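Local coordinates for cellulose synthase 1 (Gluconacetobacter xylinus, PDB 4I86), which carries a C-terminal PilZ domain, a small beta-barrel regulatory module that forms its cyclic di-GMP-binding part, at residues T55-R60 with A72-A77; L68-R73 with F84-D89. All blocks are in the same frame, centred on the assembly; numbering follows the deposited sequence.

Contact 1: residues T55-R60 with A72-A77; sequences TPVYIR and ARIIRA
Val57 and Ala72 form one antiparallel hydrogen-bonded pair, and Thr55 and Ile74 form another. Each pair has two backbone bonds. The straightest is Val57 N to Ala72 O, 2.8 Å with an angle of 169° at the hydrogen; its donor lies above the carbonyl plane.

The tight side carries Thr55, Val57, Ala72 and Ile74. Ile74 CG2 lies between its own backbone N and carbonyl carbon and presses on Thr55 CB at 3.6 Å. The polar branch of Thr55, OG1, bonds to Gly53 O, just before the strand. The same Ile74 methyl meets Val57 CG1 at 4.2 Å, where the two side chains cross obliquely. Val57 CG2 comes within 3.9 Å of Ala72 CB. Ile59 adds its tip, with CD1 4.2 Å from Ala72 CB. Phe84 touches both Val57 and Ile74 from strand 82-86.

Strands 55-63 and 66-77 make a beta hairpin in the curled antiparallel sheet of the PilZ domain. The short segments run at 123° between their N-to-C directions.

The other face is loose and exposed. Pro56 and Arg73 are a non-hydrogen-bonded pair, with Pro56 CA 4.3 Å from Arg73 CA. Pro56 has no N-H, and in such a pair none is needed toward Arg73. Arg73 CG rests 4.0 Å from Pro56 CA. Beyond CG the Arg73 chain leaves Pro56, and chi3 (-85°) turns NE out of the extended line.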
loop_
_atom_site.group_PDB
_atom_site.type_symbol
_atom_site.label_atom_id
_atom_site.label_comp_id
_atom_site.label_asym_id
_atom_site.label_seq_id
_atom_site.Cartn_x
_atom_site.Cartn_y
_atom_site.Cartn_z
ATOM N N THR A 55 -5.133 4.024 -10.141
ATOM C CA THR A 55 -5.994 2.850 -10.313
ATOM C C THR A 55 -6.260 2.169 -8.973
ATOM O O THR A 55 -5.322 1.753 -8.307
ATOM C CB THR A 55 -5.329 1.824 -11.268
ATOM O OG1 THR A 55 -5.317 2.355 -12.597
ATOM C CG2 THR A 55 -6.071 0.490 -11.257
ATOM N N PRO A 56 -7.545 2.047 -8.589
ATOM C CA PRO A 56 -7.926 1.522 -7.272
ATOM C C PRO A 56 -7.586 0.051 -7.072
ATOM O O PRO A 56 -7.864 -0.803 -7.929
ATOM C CB PRO A 56 -9.445 1.748 -7.205
ATOM C CG PRO A 56 -9.878 2.001 -8.591
ATOM C CD PRO A 56 -8.703 2.562 -9.338
ATOM N N VAL A 57 -6.972 -0.224 -5.925
ATOM C CA VAL A 57 -6.516 -1.572 -5.565
ATOM C C VAL A 57 -6.777 -1.835 -4.084
ATOM O O VAL A 57 -7.200 -0.935 -3.340
ATOM C CB VAL A 57 -4.993 -1.758 -5.808
ATOM C CG1 VAL A 57 -4.605 -1.429 -7.262
ATOM C CG2 VAL A 57 -4.175 -0.922 -4.820
ATOM N N TYR A 58 -6.542 -3.076 -3.668
ATOM C CA TYR A 58 -6.526 -3.430 -2.265
ATOM C C TYR A 58 -5.149 -3.981 -1.990
ATOM O O TYR A 58 -4.615 -4.748 -2.799
ATOM C CB TYR A 58 -7.617 -4.468 -1.930
ATOM C CG TYR A 58 -9.025 -3.962 -2.162
ATOM C CD1 TYR A 58 -9.577 -3.004 -1.327
ATOM C CD2 TYR A 58 -9.801 -4.436 -3.215
ATOM C CE1 TYR A 58 -10.861 -2.528 -1.527
ATOM C CE2 TYR A 58 -11.105 -3.958 -3.423
ATOM C CZ TYR A 58 -11.619 -3.009 -2.572
ATOM O OH TYR A 58 -12.896 -2.524 -2.750
ATOM N N ILE A 59 -4.565 -3.565 -0.867
ATOM C CA ILE A 59 -3.275 -4.075 -0.437
ATOM C C ILE A 59 -3.476 -4.895 0.835
ATOM O O ILE A 59 -4.146 -4.457 1.769
ATOM C CB ILE A 59 -2.272 -2.931 -0.181
ATOM C CG1 ILE A 59 -1.993 -2.176 -1.486
ATOM C CG2 ILE A 59 -0.983 -3.459 0.412
ATOM C CD1 ILE A 59 -0.956 -1.113 -1.351
ATOM N N ARG A 60 -2.939 -6.111 0.844
ATOM C CA ARG A 60 -3.076 -6.975 2.006
ATOM C C ARG A 60 -1.701 -7.348 2.538
ATOM O O ARG A 60 -0.767 -7.596 1.774
ATOM C CB ARG A 60 -3.871 -8.227 1.649
ATOM C CG ARG A 60 -3.967 -9.240 2.781
ATOM C CD ARG A 60 -4.878 -10.390 2.427
ATOM N NE ARG A 60 -5.048 -11.280 3.575
ATOM C CZ ARG A 60 -4.282 -12.341 3.814
ATOM N NH1 ARG A 60 -3.296 -12.645 2.979
ATOM N NH2 ARG A 60 -4.501 -13.091 4.890
ATOM N N ALA A 72 -6.404 1.416 -1.796
ATOM C CA ALA A 72 -5.378 2.329 -2.251
ATOM C C ALA A 72 -5.556 2.597 -3.726
ATOM O O ALA A 72 -6.485 2.089 -4.362
ATOM C CB ALA A 72 -3.978 1.779 -1.956
ATOM N N ARG A 73 -4.669 3.423 -4.253
ATOM C CA ARG A 73 -4.622 3.692 -5.674
ATOM C C ARG A 73 -3.181 3.501 -6.125
ATOM O O ARG A 73 -2.282 4.107 -5.549
ATOM C CB ARG A 73 -5.118 5.125 -5.950
ATOM C CG ARG A 73 -6.627 5.202 -6.217
ATOM C CD ARG A 73 -7.149 6.611 -6.454
ATOM N NE ARG A 73 -7.453 7.300 -5.201
ATOM C CZ ARG A 73 -8.215 8.390 -5.096
ATOM N NH1 ARG A 73 -8.778 8.932 -6.177
ATOM N NH2 ARG A 73 -8.421 8.934 -3.897
ATOM N N ILE A 74 -2.941 2.632 -7.110
ATOM C CA ILE A 74 -1.600 2.576 -7.682
ATOM C C ILE A 74 -1.452 3.791 -8.600
ATOM O O ILE A 74 -2.349 4.096 -9.391
ATOM C CB ILE A 74 -1.271 1.230 -8.419
ATOM C CG1 ILE A 74 0.209 1.209 -8.841
ATOM C CG2 ILE A 74 -2.190 1.012 -9.618
ATOM C CD1 ILE A 74 0.776 -0.174 -9.108
ATOM N N ILE A 75 -0.348 4.518 -8.463
ATOM C CA ILE A 75 -0.195 5.751 -9.229
ATOM C C ILE A 75 0.966 5.678 -10.222
ATOM O O ILE A 75 0.977 6.392 -11.223
ATOM C CB ILE A 75 -0.056 7.002 -8.308
ATOM C CG1 ILE A 75 1.145 6.868 -7.372
ATOM C CG2 ILE A 75 -1.346 7.233 -7.504
ATOM C CD1 ILE A 75 1.565 8.186 -6.705
ATOM N N ARG A 76 1.941 4.819 -9.941
ATOM C CA ARG A 76 3.033 4.569 -10.878
ATOM C C ARG A 76 3.516 3.132 -10.772
ATOM O O ARG A 76 3.465 2.527 -9.699
ATOM C CB ARG A 76 4.211 5.515 -10.624
ATOM C CG ARG A 76 5.216 5.575 -11.771
ATOM C CD ARG A 76 6.629 5.830 -11.260
ATOM N NE ARG A 76 7.247 4.616 -10.723
ATOM C CZ ARG A 76 8.362 4.062 -11.198
ATOM N NH1 ARG A 76 9.001 4.620 -12.222
ATOM N NH2 ARG A 76 8.842 2.954 -10.644
ATOM N N ALA A 77 3.994 2.596 -11.895
ATOM C CA ALA A 77 4.582 1.260 -11.940
ATOM C C ALA A 77 5.787 1.252 -12.880
ATOM O O ALA A 77 5.660 1.584 -14.059
ATOM C CB ALA A 77 3.538 0.242 -12.398
#

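Contact 2: residues L68-R73 with F84-D89; sequences LILPAR and FIWTID
The short strand segments meet at 131°, with Ala72 against Trp86 as a non-hydrogen-bonded pair. Strands 66-77 and 82-86 form a beta hairpin of the PilZ domain's antiparallel sheet. In the next pair, Arg73 N reaches Ile85 O at 2.9 Å, and Ile85 N returns a bond to Arg73 O. Past the strand end, Thr87 N bonds to Pro71 O at 3.1 Å. That bond is nearly straight, but its donor sits 47° out of the carbonyl plane.

The Trp86 side chain is packed from several directions. Its CG is anti to the carbonyl carbon (chi1 -54°), and the six-membered ring comes back to Leu70. Leu70 CD2 lies over one face, 4.2 Å from the centroid of that Trp86 ring, in a CH-pi contact. Leu70 CB touches Trp86 CZ3 at 3.8 Å. Pro71 O is at the ring edge, in plane, and Ala72 CB meets Trp86 CE3 obliquely at 4.0 Å. Trp86 NE1 bonds to Ser37 O.

On the outer side, Pro71 CB packs on Thr87 CB at 3.9 Å, and Arg73 CB packs on Ile85 CG1. A water joins Ala72 O to Thr87 OG1. Pro71 O accepts from Thr87 N and from another water, which also bonds Thr87 O, so past the strand end water bridges add to the direct backbone bond.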
loop_
_atom_site.group_PDB
_atom_site.type_symbol
_atom_site.label_atom_id
_atom_site.label_comp_id
_atom_site.label_asym_id
_atom_site.label_seq_id
_atom_site.Cartn_x
_atom_site.Cartn_y
_atom_site.Cartn_z
ATOM N N LEU A 68 -3.935 -6.861 7.773
ATOM C CA LEU A 68 -4.280 -5.477 7.445
ATOM C C LEU A 68 -4.672 -5.407 5.986
ATOM O O LEU A 68 -3.895 -5.793 5.110
ATOM C CB LEU A 68 -3.102 -4.523 7.695
ATOM C CG LEU A 68 -2.477 -4.594 9.089
ATOM C CD1 LEU A 68 -1.300 -3.638 9.211
ATOM C CD2 LEU A 68 -3.522 -4.295 10.149
ATOM N N ILE A 69 -5.866 -4.890 5.715
ATOM C CA ILE A 69 -6.320 -4.755 4.336
ATOM C C ILE A 69 -6.632 -3.291 4.064
ATOM O O ILE A 69 -7.488 -2.709 4.725
ATOM C CB ILE A 69 -7.566 -5.645 4.070
ATOM C CG1 ILE A 69 -7.186 -7.109 4.273
ATOM C CG2 ILE A 69 -8.107 -5.364 2.656
ATOM C CD1 ILE A 69 -8.332 -8.048 4.504
ATOM N N LEU A 70 -5.920 -2.688 3.117
ATOM C CA LEU A 70 -6.036 -1.253 2.917
ATOM C C LEU A 70 -6.355 -0.906 1.472
ATOM O O LEU A 70 -5.596 -1.267 0.571
ATOM C CB LEU A 70 -4.739 -0.548 3.345
ATOM C CG LEU A 70 -4.088 -0.946 4.690
ATOM C CD1 LEU A 70 -3.086 -2.071 4.503
ATOM C CD2 LEU A 70 -3.409 0.258 5.302
ATOM N N PRO A 71 -7.469 -0.189 1.241
ATOM C CA PRO A 71 -7.745 0.305 -0.118
ATOM C C PRO A 71 -6.679 1.314 -0.505
ATOM O O PRO A 71 -6.113 1.993 0.362
ATOM C CB PRO A 71 -9.096 1.030 0.016
ATOM C CG PRO A 71 -9.682 0.535 1.295
ATOM C CD PRO A 71 -8.499 0.236 2.200
ATOM N N ALA A 72 -6.404 1.416 -1.796
ATOM C CA ALA A 72 -5.378 2.329 -2.251
ATOM C C ALA A 72 -5.556 2.597 -3.726
ATOM O O ALA A 72 -6.485 2.089 -4.362
ATOM C CB ALA A 72 -3.978 1.779 -1.956
ATOM N N ARG A 73 -4.669 3.423 -4.253
ATOM C CA ARG A 73 -4.622 3.692 -5.674
ATOM C C ARG A 73 -3.181 3.501 -6.125
ATOM O O ARG A 73 -2.282 4.107 -5.549
ATOM C CB ARG A 73 -5.118 5.125 -5.950
ATOM C CG ARG A 73 -6.627 5.202 -6.217
ATOM C CD ARG A 73 -7.149 6.611 -6.454
ATOM N NE ARG A 73 -7.453 7.300 -5.201
ATOM C CZ ARG A 73 -8.215 8.390 -5.096
ATOM N NH1 ARG A 73 -8.778 8.932 -6.177
ATOM N NH2 ARG A 73 -8.421 8.934 -3.897
ATOM N N PHE A 84 2.050 3.694 -4.385
ATOM C CA PHE A 84 0.632 3.781 -4.039
ATOM C C PHE A 84 0.344 4.960 -3.116
ATOM O O PHE A 84 1.220 5.424 -2.395
ATOM C CB PHE A 84 0.182 2.492 -3.335
ATOM C CG PHE A 84 0.429 1.234 -4.131
ATOM C CD1 PHE A 84 -0.603 0.624 -4.821
ATOM C CD2 PHE A 84 1.694 0.660 -4.177
ATOM C CE1 PHE A 84 -0.382 -0.531 -5.555
ATOM C CE2 PHE A 84 1.918 -0.499 -4.912
ATOM C CZ PHE A 84 0.880 -1.089 -5.598
ATOM N N ILE A 85 -0.898 5.433 -3.158
ATOM C CA ILE A 85 -1.420 6.323 -2.134
ATOM C C ILE A 85 -2.617 5.649 -1.466
ATOM O O ILE A 85 -3.444 5.050 -2.141
ATOM C CB ILE A 85 -1.866 7.683 -2.725
ATOM C CG1 ILE A 85 -2.862 7.464 -3.867
ATOM C CG2 ILE A 85 -0.657 8.476 -3.207
ATOM C CD1 ILE A 85 -3.471 8.748 -4.405
ATOM N N TRP A 86 -2.697 5.725 -0.143
ATOM C CA TRP A 86 -3.837 5.159 0.577
ATOM C C TRP A 86 -5.119 5.873 0.200
ATOM O O TRP A 86 -5.105 7.066 -0.085
ATOM C CB TRP A 86 -3.627 5.285 2.085
ATOM C CG TRP A 86 -2.326 4.694 2.560
ATOM C CD1 TRP A 86 -1.333 5.333 3.241
ATOM C CD2 TRP A 86 -1.880 3.352 2.357
ATOM N NE1 TRP A 86 -0.298 4.464 3.494
ATOM C CE2 TRP A 86 -0.613 3.239 2.959
ATOM C CE3 TRP A 86 -2.440 2.226 1.735
ATOM C CZ2 TRP A 86 0.102 2.047 2.962
ATOM C CZ3 TRP A 86 -1.731 1.051 1.736
ATOM C CH2 TRP A 86 -0.468 0.966 2.342
ATOM N N THR A 87 -6.218 5.122 0.215
ATOM C CA THR A 87 -7.576 5.634 0.082
ATOM C C THR A 87 -8.243 5.495 1.451
ATOM O O THR A 87 -8.372 4.389 1.969
ATOM C CB THR A 87 -8.389 4.759 -0.901
ATOM O OG1 THR A 87 -7.835 4.861 -2.221
ATOM C CG2 THR A 87 -9.829 5.201 -0.936
ATOM N N ILE A 88 -8.672 6.603 2.038
ATOM C CA ILE A 88 -9.218 6.576 3.389
ATOM C C ILE A 88 -10.631 7.163 3.405
ATOM O O ILE A 88 -10.805 8.383 3.316
ATOM C CB ILE A 88 -8.322 7.397 4.356
ATOM C CG1 ILE A 88 -6.872 6.892 4.330
ATOM C CG2 ILE A 88 -8.879 7.344 5.782
ATOM C CD1 ILE A 88 -5.956 7.571 5.347
ATOM N N ASP A 89 -11.639 6.307 3.529
ATOM C CA ASP A 89 -13.030 6.766 3.463
ATOM C C ASP A 89 -13.769 6.636 4.788
ATOM O O ASP A 89 -14.975 6.905 4.860
ATOM C CB ASP A 89 -13.803 5.968 2.411
ATOM C CG ASP A 89 -13.254 6.153 1.019
ATOM O OD1 ASP A 89 -12.841 7.285 0.673
ATOM O OD2 ASP A 89 -13.246 5.159 0.268
HETATM O O HOH W 1 -6.129 2.848 2.930
HETATM O O HOH W 2 -9.428 3.301 -3.917
#

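In the fold
Strand 55-63 turns back into strand 66-77, and contact 1 closes this first hairpin. Strand 66-77 then turns into strand 82-86, and contact 2 closes the second. Neither loop nests in the other. They overlap on strand 66-77, the shared middle strand, where Ala72 and Arg73 belong to both contacts. The outer strands also meet over this middle strand, where Ile59 touches Trp86. Each outer strand carries the sheet onward, strand 55-63 to strand 17-22 and strand 82-86 to strand 40-44. After contact 2 the chain enters helix 91-105, which touches Leu70 through Val97 and Pro71 through Gln93.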